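Jasmonate-induced oxygenase 2 (Arabidopsis thaliana, PDB 6LSV) oxidises the defence hormone jasmonate to 12-hydroxyjasmonate, using Fe(2+), 2-oxoglutarate and O2 and releasing succinate and CO2. Local coordinates at residues L21-K27 against K129-W135; S305-P311 against Y324-D330; F77-H83 against H259-V265. All coordinates share one frame. Residue numbers count along the deposited sequence, not the author numbering.

Contact 1: L21-K27 against K129-W135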
loop_
_atom_site.group_PDB
_atom_site.type_symbol
_atom_site.label_atom_id
_atom_site.label_comp_id
_atom_site.label_asym_id
_atom_site.label_seq_id
_atom_site.Cartn_x
_atom_site.Cartn_y
_atom_site.Cartn_z
ATOM N N LEU A 21 17.424 -14.748 14.948
ATOM C CA LEU A 21 16.612 -13.579 14.648
ATOM C C LEU A 21 16.509 -12.733 15.905
ATOM O O LEU A 21 16.050 -13.239 16.941
ATOM C CB LEU A 21 15.221 -13.993 14.168
ATOM C CG LEU A 21 14.466 -12.973 13.317
ATOM C CD1 LEU A 21 15.244 -12.649 12.054
ATOM C CD2 LEU A 21 13.071 -13.479 12.982
ATOM N N PRO A 22 16.938 -11.473 15.878
ATOM C CA PRO A 22 16.762 -10.608 17.051
ATOM C C PRO A 22 15.305 -10.578 17.502
ATOM O O PRO A 22 14.381 -10.639 16.688
ATOM C CB PRO A 22 17.231 -9.238 16.551
ATOM C CG PRO A 22 18.181 -9.551 15.437
ATOM C CD PRO A 22 17.652 -10.794 14.782
ATOM N N ASP A 23 15.108 -10.495 18.824
ATOM C CA ASP A 23 13.764 -10.580 19.390
ATOM C C ASP A 23 12.863 -9.443 18.920
ATOM O O ASP A 23 11.639 -9.622 18.874
ATOM C CB ASP A 23 13.833 -10.609 20.925
ATOM C CG ASP A 23 12.474 -10.895 21.575
ATOM O OD1 ASP A 23 11.624 -9.980 21.652
ATOM O OD2 ASP A 23 12.250 -12.051 21.996
ATOM N N ARG A 24 13.433 -8.291 18.553
ATOM C CA ARG A 24 12.620 -7.199 18.027
ATOM C C ARG A 24 11.850 -7.606 16.777
ATOM O O ARG A 24 10.826 -6.987 16.464
ATOM C CB ARG A 24 13.492 -5.979 17.711
ATOM C CG ARG A 24 14.242 -5.382 18.902
ATOM C CD ARG A 24 13.304 -4.798 19.946
ATOM N NE ARG A 24 12.352 -3.850 19.375
ATOM C CZ ARG A 24 12.609 -2.564 19.158
ATOM N NH1 ARG A 24 13.796 -2.059 19.467
ATOM N NH2 ARG A 24 11.676 -1.780 18.634
ATOM N N TYR A 25 12.314 -8.632 16.061
ATOM C CA TYR A 25 11.702 -9.067 14.813
ATOM C C TYR A 25 10.975 -10.400 14.950
ATOM O O TYR A 25 10.562 -10.975 13.938
ATOM C CB TYR A 25 12.761 -9.148 13.711
ATOM C CG TYR A 25 13.563 -7.873 13.567
ATOM C CD1 TYR A 25 13.143 -6.861 12.713
ATOM C CD2 TYR A 25 14.731 -7.673 14.298
ATOM C CE1 TYR A 25 13.864 -5.690 12.585
ATOM C CE2 TYR A 25 15.461 -6.500 14.177
ATOM C CZ TYR A 25 15.021 -5.513 13.319
ATOM O OH TYR A 25 15.737 -4.348 13.191
ATOM N N ILE A 26 10.804 -10.900 16.170
ATOM C CA ILE A 26 10.048 -12.123 16.410
ATOM C C ILE A 26 8.616 -11.743 16.757
ATOM O O ILE A 26 8.374 -11.008 17.721
ATOM C CB ILE A 26 10.679 -12.966 17.528
ATOM C CG1 ILE A 26 12.158 -13.225 17.241
ATOM C CG2 ILE A 26 9.923 -14.276 17.697
ATOM C CD1 ILE A 26 12.879 -13.937 18.362
ATOM N N LYS A 27 7.674 -12.237 15.980
ATOM C CA LYS A 27 6.277 -11.952 16.252
ATOM C C LYS A 27 5.719 -12.951 17.253
ATOM O O LYS A 27 6.263 -14.049 17.417
ATOM C CB LYS A 27 5.474 -11.997 14.955
ATOM C CG LYS A 27 6.057 -11.138 13.844
ATOM C CD LYS A 27 6.226 -9.688 14.283
ATOM C CE LYS A 27 6.372 -8.765 13.076
ATOM N NZ LYS A 27 6.578 -7.342 13.469
ATOM N N LYS A 129 8.449 2.746 21.412
ATOM C CA LYS A 129 9.860 2.429 21.627
ATOM C C LYS A 129 10.122 0.931 21.746
ATOM O O LYS A 129 11.180 0.457 21.321
ATOM C CB LYS A 129 10.393 3.131 22.868
ATOM C CG LYS A 129 11.919 3.098 22.925
ATOM C CD LYS A 129 12.481 3.292 24.316
ATOM C CE LYS A 129 13.544 2.249 24.646
ATOM N NZ LYS A 129 13.561 1.926 26.101
ATOM N N GLY A 130 9.214 0.175 22.340
ATOM C CA GLY A 130 9.527 -1.236 22.412
ATOM C C GLY A 130 8.930 -2.082 21.316
ATOM O O GLY A 130 9.105 -3.304 21.330
ATOM N N ALA A 131 8.258 -1.456 20.350
ATOM C CA ALA A 131 7.387 -2.170 19.425
ATOM C C ALA A 131 8.146 -3.214 18.615
ATOM O O ALA A 131 9.307 -3.021 18.245
ATOM C CB ALA A 131 6.708 -1.178 18.480
ATOM N N SER A 132 7.474 -4.333 18.342
ATOM C CA SER A 132 8.008 -5.308 17.405
ATOM C C SER A 132 8.202 -4.664 16.038
ATOM O O SER A 132 7.463 -3.760 15.641
ATOM C CB SER A 132 7.075 -6.512 17.291
ATOM O OG SER A 132 7.791 -7.680 16.922
ATOM N N LEU A 133 9.211 -5.135 15.315
ATOM C CA LEU A 133 9.563 -4.565 14.026
ATOM C C LEU A 133 9.339 -5.578 12.911
ATOM O O LEU A 133 9.276 -6.790 13.140
ATOM C CB LEU A 133 11.016 -4.087 14.016
ATOM C CG LEU A 133 11.318 -3.002 15.045
ATOM C CD1 LEU A 133 12.793 -2.650 15.023
ATOM C CD2 LEU A 133 10.463 -1.775 14.777
ATOM N N ASP A 134 9.228 -5.058 11.692
ATOM C CA ASP A 134 9.025 -5.876 10.510
ATOM C C ASP A 134 10.333 -6.047 9.747
ATOM O O ASP A 134 11.229 -5.198 9.808
ATOM C CB ASP A 134 7.959 -5.260 9.604
ATOM C CG ASP A 134 6.570 -5.328 10.212
ATOM O OD1 ASP A 134 6.365 -6.136 11.144
ATOM O OD2 ASP A 134 5.686 -4.570 9.761
ATOM N N TRP A 135 10.435 -7.160 9.023
ATOM C CA TRP A 135 11.657 -7.500 8.296
ATOM C C TRP A 135 11.631 -6.858 6.909
ATOM O O TRP A 135 11.548 -7.524 5.876
ATOM C CB TRP A 135 11.821 -9.012 8.203
ATOM C CG TRP A 135 13.228 -9.428 7.882
ATOM C CD1 TRP A 135 13.719 -9.800 6.664
ATOM C CD2 TRP A 135 14.328 -9.504 8.796
ATOM N NE1 TRP A 135 15.055 -10.107 6.764
ATOM C CE2 TRP A 135 15.453 -9.931 8.063
ATOM C CE3 TRP A 135 14.470 -9.249 10.164
ATOM C CZ2 TRP A 135 16.703 -10.112 8.652
ATOM C CZ3 TRP A 135 15.712 -9.429 10.747
ATOM C CH2 TRP A 135 16.811 -9.858 9.993
HETATM O O HOH W 1 9.456 -9.334 11.776
#

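Contact 2: S305-P311 against Y324-D330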
loop_
_atom_site.group_PDB
_atom_site.type_symbol
_atom_site.label_atom_id
_atom_site.label_comp_id
_atom_site.label_asym_id
_atom_site.label_seq_id
_atom_site.Cartn_x
_atom_site.Cartn_y
_atom_site.Cartn_z
ATOM N N SER A 305 -6.140 15.814 1.310
ATOM C CA SER A 305 -5.953 15.423 2.706
ATOM C C SER A 305 -6.717 16.296 3.702
ATOM O O SER A 305 -6.872 15.889 4.860
ATOM C CB SER A 305 -4.459 15.426 3.054
ATOM O OG SER A 305 -3.796 16.566 2.542
ATOM N N ASP A 306 -7.201 17.473 3.309
ATOM C CA ASP A 306 -7.973 18.286 4.241
ATOM C C ASP A 306 -9.478 18.182 4.013
ATOM O O ASP A 306 -10.249 18.859 4.703
ATOM C CB ASP A 306 -7.530 19.752 4.178
ATOM C CG ASP A 306 -7.464 20.292 2.760
ATOM O OD1 ASP A 306 -7.917 19.599 1.828
ATOM O OD2 ASP A 306 -6.969 21.426 2.579
ATOM N N ILE A 307 -9.913 17.347 3.075
ATOM C CA ILE A 307 -11.336 17.109 2.856
ATOM C C ILE A 307 -11.854 16.189 3.955
ATOM O O ILE A 307 -11.311 15.090 4.146
ATOM C CB ILE A 307 -11.598 16.495 1.473
ATOM C CG1 ILE A 307 -11.256 17.485 0.359
ATOM C CG2 ILE A 307 -13.044 16.033 1.360
ATOM C CD1 ILE A 307 -11.577 16.953 -1.026
ATOM N N PRO A 308 -12.881 16.589 4.704
ATOM C CA PRO A 308 -13.492 15.664 5.673
ATOM C C PRO A 308 -14.161 14.506 4.946
ATOM O O PRO A 308 -15.108 14.698 4.181
ATOM C CB PRO A 308 -14.510 16.540 6.415
ATOM C CG PRO A 308 -14.071 17.945 6.168
ATOM C CD PRO A 308 -13.427 17.949 4.809
ATOM N N ILE A 309 -13.651 13.304 5.181
ATOM C CA ILE A 309 -14.149 12.099 4.533
ATOM C C ILE A 309 -15.250 11.501 5.395
ATOM O O ILE A 309 -15.078 11.323 6.608
ATOM C CB ILE A 309 -13.012 11.087 4.317
ATOM C CG1 ILE A 309 -11.986 11.635 3.321
ATOM C CG2 ILE A 309 -13.569 9.743 3.858
ATOM C CD1 ILE A 309 -12.563 11.963 1.967
ATOM N N GLN A 310 -16.382 11.194 4.774
ATOM C CA GLN A 310 -17.488 10.543 5.463
ATOM C C GLN A 310 -18.252 9.712 4.446
ATOM O O GLN A 310 -18.048 9.858 3.234
ATOM C CB GLN A 310 -18.410 11.564 6.144
ATOM C CG GLN A 310 -18.893 12.689 5.254
ATOM C CD GLN A 310 -19.871 13.596 5.971
ATOM O OE1 GLN A 310 -20.769 13.126 6.666
ATOM N NE2 GLN A 310 -19.691 14.903 5.820
ATOM N N PRO A 311 -19.116 8.807 4.903
ATOM C CA PRO A 311 -19.940 8.037 3.961
ATOM C C PRO A 311 -20.706 8.943 3.011
ATOM O O PRO A 311 -21.303 9.940 3.420
ATOM C CB PRO A 311 -20.882 7.257 4.881
ATOM C CG PRO A 311 -20.122 7.101 6.146
ATOM C CD PRO A 311 -19.273 8.330 6.291
ATOM N N TYR A 324 -19.647 5.999 9.816
ATOM C CA TYR A 324 -18.429 6.661 10.276
ATOM C C TYR A 324 -18.635 8.168 10.348
ATOM O O TYR A 324 -19.274 8.752 9.462
ATOM C CB TYR A 324 -17.232 6.370 9.357
ATOM C CG TYR A 324 -17.028 4.915 8.989
ATOM C CD1 TYR A 324 -17.696 4.352 7.909
ATOM C CD2 TYR A 324 -16.147 4.113 9.704
ATOM C CE1 TYR A 324 -17.507 3.026 7.561
ATOM C CE2 TYR A 324 -15.948 2.785 9.359
ATOM C CZ TYR A 324 -16.634 2.247 8.288
ATOM O OH TYR A 324 -16.444 0.929 7.941
ATOM N N PRO A 325 -18.101 8.820 11.377
ATOM C CA PRO A 325 -18.140 10.283 11.438
ATOM C C PRO A 325 -17.152 10.890 10.459
ATOM O O PRO A 325 -16.262 10.192 9.950
ATOM C CB PRO A 325 -17.740 10.582 12.890
ATOM C CG PRO A 325 -16.918 9.406 13.291
ATOM C CD PRO A 325 -17.554 8.232 12.611
ATOM N N PRO A 326 -17.271 12.186 10.166
ATOM C CA PRO A 326 -16.327 12.814 9.233
ATOM C C PRO A 326 -14.944 12.974 9.848
ATOM O O PRO A 326 -14.800 13.276 11.036
ATOM C CB PRO A 326 -16.968 14.176 8.945
ATOM C CG PRO A 326 -17.846 14.435 10.135
ATOM C CD PRO A 326 -18.375 13.092 10.527
ATOM N N MET A 327 -13.921 12.772 9.018
ATOM C CA MET A 327 -12.536 12.946 9.440
ATOM C C MET A 327 -11.673 13.124 8.202
ATOM O O MET A 327 -11.780 12.341 7.254
ATOM C CB MET A 327 -12.048 11.748 10.268
ATOM C CG MET A 327 -10.606 11.866 10.750
ATOM S SD MET A 327 -10.021 10.414 11.656
ATOM C CE MET A 327 -10.433 10.855 13.341
ATOM N N THR A 328 -10.830 14.151 8.206
ATOM C CA THR A 328 -9.926 14.356 7.086
ATOM C C THR A 328 -8.904 13.225 7.019
ATOM O O THR A 328 -8.651 12.519 8.000
ATOM C CB THR A 328 -9.200 15.697 7.204
ATOM O OG1 THR A 328 -8.252 15.633 8.277
ATOM C CG2 THR A 328 -10.188 16.820 7.470
ATOM N N PHE A 329 -8.318 13.049 5.833
ATOM C CA PHE A 329 -7.244 12.076 5.692
ATOM C C PHE A 329 -5.972 12.535 6.393
ATOM O O PHE A 329 -5.145 11.696 6.770
ATOM C CB PHE A 329 -6.965 11.798 4.215
ATOM C CG PHE A 329 -5.959 10.711 3.987
ATOM C CD1 PHE A 329 -6.118 9.470 4.585
ATOM C CD2 PHE A 329 -4.851 10.930 3.187
ATOM C CE1 PHE A 329 -5.189 8.465 4.384
ATOM C CE2 PHE A 329 -3.920 9.931 2.980
ATOM C CZ PHE A 329 -4.088 8.694 3.580
ATOM N N ASP A 330 -5.804 13.846 6.581
ATOM C CA ASP A 330 -4.689 14.341 7.380
ATOM C C ASP A 330 -4.784 13.852 8.818
ATOM O O ASP A 330 -3.775 13.463 9.418
ATOM C CB ASP A 330 -4.657 15.866 7.339
ATOM C CG ASP A 330 -3.807 16.394 6.211
ATOM O OD1 ASP A 330 -2.912 15.651 5.753
ATOM O OD2 ASP A 330 -4.028 17.550 5.791
HETATM O O HOH W 2 -13.936 9.568 7.872
#

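Contact 3: F77-H83 against H259-V265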
loop_
_atom_site.group_PDB
_atom_site.type_symbol
_atom_site.label_atom_id
_atom_site.label_comp_id
_atom_site.label_asym_id
_atom_site.label_seq_id
_atom_site.Cartn_x
_atom_site.Cartn_y
_atom_site.Cartn_z
ATOM N N PHE A 77 -10.190 -6.397 -3.090
ATOM C CA PHE A 77 -9.061 -6.298 -4.004
ATOM C C PHE A 77 -9.387 -7.074 -5.271
ATOM O O PHE A 77 -10.193 -8.007 -5.251
ATOM C CB PHE A 77 -7.765 -6.827 -3.368
ATOM C CG PHE A 77 -7.739 -8.322 -3.180
ATOM C CD1 PHE A 77 -8.321 -8.906 -2.064
ATOM C CD2 PHE A 77 -7.126 -9.144 -4.117
ATOM C CE1 PHE A 77 -8.297 -10.278 -1.886
ATOM C CE2 PHE A 77 -7.101 -10.520 -3.945
ATOM C CZ PHE A 77 -7.688 -11.085 -2.827
ATOM N N PHE A 78 -8.757 -6.666 -6.372
ATOM C CA PHE A 78 -8.872 -7.372 -7.640
ATOM C C PHE A 78 -7.617 -7.103 -8.461
ATOM O O PHE A 78 -6.867 -6.160 -8.197
ATOM C CB PHE A 78 -10.146 -6.975 -8.409
ATOM C CG PHE A 78 -10.255 -5.505 -8.719
ATOM C CD1 PHE A 78 -10.516 -4.583 -7.717
ATOM C CD2 PHE A 78 -10.122 -5.049 -10.017
ATOM C CE1 PHE A 78 -10.622 -3.233 -8.001
ATOM C CE2 PHE A 78 -10.232 -3.700 -10.309
ATOM C CZ PHE A 78 -10.479 -2.792 -9.298
ATOM N N GLN A 79 -7.391 -7.953 -9.457
ATOM C CA GLN A 79 -6.179 -7.931 -10.264
ATOM C C GLN A 79 -6.539 -7.553 -11.694
ATOM O O GLN A 79 -7.447 -8.146 -12.286
ATOM C CB GLN A 79 -5.488 -9.296 -10.222
ATOM C CG GLN A 79 -4.080 -9.318 -10.774
ATOM C CD GLN A 79 -3.406 -10.659 -10.566
ATOM O OE1 GLN A 79 -2.196 -10.728 -10.341
ATOM N NE2 GLN A 79 -4.186 -11.734 -10.633
ATOM N N VAL A 80 -5.828 -6.574 -12.251
ATOM C CA VAL A 80 -6.145 -6.024 -13.564
ATOM C C VAL A 80 -4.994 -6.295 -14.525
ATOM O O VAL A 80 -3.822 -6.123 -14.172
ATOM C CB VAL A 80 -6.465 -4.518 -13.489
ATOM C CG1 VAL A 80 -7.613 -4.280 -12.537
ATOM C CG2 VAL A 80 -5.251 -3.716 -13.045
ATOM N N VAL A 81 -5.339 -6.739 -15.734
ATOM C CA VAL A 81 -4.411 -6.864 -16.848
ATOM C C VAL A 81 -4.884 -5.936 -17.959
ATOM O O VAL A 81 -6.020 -5.456 -17.955
ATOM C CB VAL A 81 -4.299 -8.316 -17.365
ATOM C CG1 VAL A 81 -3.931 -9.265 -16.237
ATOM C CG2 VAL A 81 -5.598 -8.745 -18.010
ATOM N N ASN A 82 -3.994 -5.689 -18.921
ATOM C CA ASN A 82 -4.285 -4.835 -20.075
ATOM C C ASN A 82 -4.811 -3.475 -19.622
ATOM O O ASN A 82 -5.929 -3.066 -19.944
ATOM C CB ASN A 82 -5.281 -5.511 -21.021
ATOM C CG ASN A 82 -4.734 -6.778 -21.636
ATOM O OD1 ASN A 82 -3.532 -6.897 -21.877
ATOM N ND2 ASN A 82 -5.614 -7.739 -21.885
ATOM N N HIS A 83 -3.971 -2.774 -18.864
ATOM C CA HIS A 83 -4.384 -1.596 -18.113
ATOM C C HIS A 83 -3.789 -0.300 -18.652
ATOM O O HIS A 83 -3.986 0.759 -18.046
ATOM C CB HIS A 83 -4.010 -1.781 -16.643
ATOM C CG HIS A 83 -2.728 -2.528 -16.441
ATOM N ND1 HIS A 83 -1.519 -2.074 -16.922
ATOM C CD2 HIS A 83 -2.469 -3.702 -15.819
ATOM C CE1 HIS A 83 -0.568 -2.933 -16.601
ATOM N NE2 HIS A 83 -1.118 -3.931 -15.931
ATOM N N HIS A 259 0.344 -12.229 -11.138
ATOM C CA HIS A 259 0.179 -12.434 -12.568
ATOM C C HIS A 259 1.083 -11.468 -13.328
ATOM O O HIS A 259 1.158 -10.288 -12.975
ATOM C CB HIS A 259 -1.276 -12.221 -12.977
ATOM C CG HIS A 259 -1.574 -12.603 -14.394
ATOM N ND1 HIS A 259 -2.055 -13.847 -14.742
ATOM C CD2 HIS A 259 -1.463 -11.906 -15.549
ATOM C CE1 HIS A 259 -2.223 -13.900 -16.052
ATOM N NE2 HIS A 259 -1.872 -12.735 -16.565
ATOM N N PRO A 260 1.783 -11.962 -14.348
ATOM C CA PRO A 260 2.764 -11.131 -15.061
ATOM C C PRO A 260 2.182 -9.817 -15.562
ATOM O O PRO A 260 1.169 -9.790 -16.265
ATOM C CB PRO A 260 3.206 -12.025 -16.227
ATOM C CG PRO A 260 2.356 -13.266 -16.161
ATOM C CD PRO A 260 1.855 -13.369 -14.762
ATOM N N HIS A 261 2.842 -8.717 -15.187
ATOM C CA HIS A 261 2.527 -7.366 -15.659
ATOM C C HIS A 261 1.086 -6.970 -15.382
ATOM O O HIS A 261 0.527 -6.105 -16.063
ATOM C CB HIS A 261 2.853 -7.211 -17.141
ATOM C CG HIS A 261 4.284 -7.497 -17.459
ATOM N ND1 HIS A 261 4.687 -8.638 -18.117
ATOM C CD2 HIS A 261 5.413 -6.808 -17.172
ATOM C CE1 HIS A 261 6.002 -8.629 -18.242
ATOM N NE2 HIS A 261 6.467 -7.528 -17.676
ATOM N N ALA A 262 0.483 -7.597 -14.384
ATOM C CA ALA A 262 -0.769 -7.143 -13.808
ATOM C C ALA A 262 -0.486 -6.326 -12.551
ATOM O O ALA A 262 0.583 -6.426 -11.940
ATOM C CB ALA A 262 -1.677 -8.330 -13.475
ATOM N N PHE A 263 -1.455 -5.497 -12.183
ATOM C CA PHE A 263 -1.462 -4.823 -10.895
ATOM C C PHE A 263 -2.500 -5.474 -9.995
ATOM O O PHE A 263 -3.418 -6.158 -10.456
ATOM C CB PHE A 263 -1.787 -3.333 -11.034
ATOM C CG PHE A 263 -0.707 -2.529 -11.689
ATOM C CD1 PHE A 263 0.485 -2.276 -11.029
ATOM C CD2 PHE A 263 -0.897 -1.998 -12.954
ATOM C CE1 PHE A 263 1.472 -1.522 -11.623
ATOM C CE2 PHE A 263 0.089 -1.243 -13.558
ATOM C CZ PHE A 263 1.275 -1.001 -12.889
ATOM N N ILE A 264 -2.348 -5.256 -8.696
ATOM C CA ILE A 264 -3.385 -5.570 -7.725
ATOM C C ILE A 264 -3.935 -4.250 -7.214
ATOM O O ILE A 264 -3.171 -3.376 -6.781
ATOM C CB ILE A 264 -2.858 -6.449 -6.579
ATOM C CG1 ILE A 264 -2.596 -7.869 -7.088
ATOM C CG2 ILE A 264 -3.857 -6.477 -5.431
ATOM C CD1 ILE A 264 -1.677 -8.684 -6.209
ATOM N N VAL A 265 -5.249 -4.086 -7.310
ATOM C CA VAL A 265 -5.929 -2.879 -6.865
ATOM C C VAL A 265 -6.489 -3.155 -5.479
ATOM O O VAL A 265 -7.316 -4.057 -5.304
ATOM C CB VAL A 265 -7.036 -2.464 -7.849
ATOM C CG1 VAL A 265 -7.654 -1.138 -7.444
ATOM C CG2 VAL A 265 -6.482 -2.384 -9.262
HETATM O O HOH W 3 -1.280 -6.572 -18.997
#

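Contact 1: L21-K27 against K129-W135
Two segments without strand structure meet here, and hydrogen bonds and a salt bridge link them. The carbonyl of Arg24, in the short 3-10 turn 23-25, accepts twice. Leu133 N donates to Arg24 O at 2.7 Å and nearly straight, and Ser132 OG donates to Arg24 O at 3.1 Å. The Arg24 side chain pays this back as a donor. Arg24 NH2 donates to Ala131 O at 2.7 Å, while Arg24 NE adds a weak bond to Ala131 O at 3.4 Å. Leu133 CD1 lies over one face of the guanidinium, and Glu5 forms a salt bridge with NH2. Lys27 NZ bonds to Leu133 O at 2.8 Å and forms a salt bridge with Asp134 OD1 at 2.6 Å. Asp134 OD1 also has a hydrogen bond with Ser225. A water sits between two carbonyls, 2.9 Å from Tyr25 O and 2.9 Å from Leu133 O. The apolar side is aromatic. Trp135 sets its edge toward the face of Tyr25, with centroids 5.2 Å apart and planes at 83°. Leu21 CD1 packs on Trp135 CZ3 at 3.5 Å, and the indole NE1 bonds to Lys214 O. The carbonyls here are met by one backbone N-H and by the Ser132, Arg24 and Lys27 side chains, with water nearby. The Lys27-Asp134 pair ties the N-terminal segment to a loop whose Asp134 side chain lies about 7 Å from the bound jasmonate.

Contact 2: S305-P311 against Y324-D330
Backbone hydrogen bonds define this small antiparallel pairing, in which the segments run 174° apart. Ile309 and Met327 form a hydrogen-bonded pair: Ile309 N donates to Met327 O at 3.0 Å, and Met327 N donates to Ile309 O at 3.0 Å. Further along, Asp330 N donates to Ser305 O at 2.9 Å, so the start of helix 329-332 is held to the turn at Ser305. CA-H...O contacts accompany these bonds. Thr328 CA lies 3.3 Å from Ile307 O, and Pro326 CA lies 3.3 Å from Ile309 O. Side-chain polar contacts are few. Ser305 OG makes a weak bond to Asp330 OD2 at 3.4 Å. Thr328 is the N-cap of helix 329-332, and its OG1 bonds to Gln331 N. One water lies 2.4 Å from Ile309 O and 3.2 Å from Pro325 O. Apolar contacts are mostly made by prolines. Pro308 CB meets Pro326 CB at 4.2 Å, and Pro311 CG meets the ring edge of Tyr324 at CD1, 4.1 Å away. Helix 269-274 packs against Ile309, Pro311, Tyr324 and Phe329, and the Tyr324 hydroxyl is hydrogen-bonded to Ser277 and Gln272. This short, weakly bonded pair of strands leads into helix 329-332, where the Phe329 side chain lies about 4 Å (nearest atoms) from the bound jasmonate and about 3 Å from that of the jasmonate-binding Arg333.

Contact 3: F77-H83 against H259-V265
At the apolar centre, Phe78, Val80, Phe263 and Val265 share one face of an antiparallel strand pair. Val265 CB sits over the Phe78 ring, 3.9 Å from its centroid, in a CH-pi contact. Val80 CG1 meets Val265 CG2 at 3.9 Å, and Val80 CG2 meets Phe263 CB at 4.0 Å. Gln79 and Ile264 point to the other face, with Gln79 CG 4.2 Å from Ile264 CG1. Between the faces runs the backbone pairing. Phe78 and Val265 are a hydrogen-bonded pair, with Phe78 N to Val265 O at 3.2 Å and Val265 N to Phe78 O at 2.8 Å. Val80 and Phe263 repeat this, with Val80 N to Phe263 O at 3.0 Å and Phe263 N to Val80 O at 3.2 Å. Toward the turn, Val81 CG1 packs on Ala262 CB at 3.7 Å. The polar edge closes around the type II turn from His259 to Ala262. Gln79 OE1 accepts from His259 N at 3.1 Å. His83 NE2 donates to His261 O at 2.7 Å, and Phe263 CE2 lies over one face of the His83 ring. A water accepts from Asn82 N at 2.9 Å, and His261 NE2 is hydrogen-bonded to Asp91. Strand 77-81 lies between the parallel strand 47-49 and the antiparallel strand 263-267, which next pairs with strand 233-237. The contact thus joins the N-terminal region to the main sheet of the double-stranded beta-helix core. Helix 161-186 packs on Phe263 and Val265, and helix 87-102 packs on His83, His261 and Phe263.

How the contacts relate
The three contacts are well separated, with centres 29 to 33 Å apart and nearest atoms about 15 to 18 Å apart. Contacts 1 and 3 lie on opposite sides of the chain's centre. Their segments alternate along the sequence, in the order 21-27, 77-83, 129-135 and 259-265. Contact 2 follows in series, near the C-terminal end. Contact 3 lies in the eight-stranded mixed sheet. Contact 1 includes the loop before strand 137-144 of that sheet, and contact 2 follows its strand 294-302. Contacts 1 and 3 thus bring N-terminal segments to later parts of the chain, and contact 2 joins C-terminal segments, around one core that holds iron, 2-oxoglutarate and jasmonate.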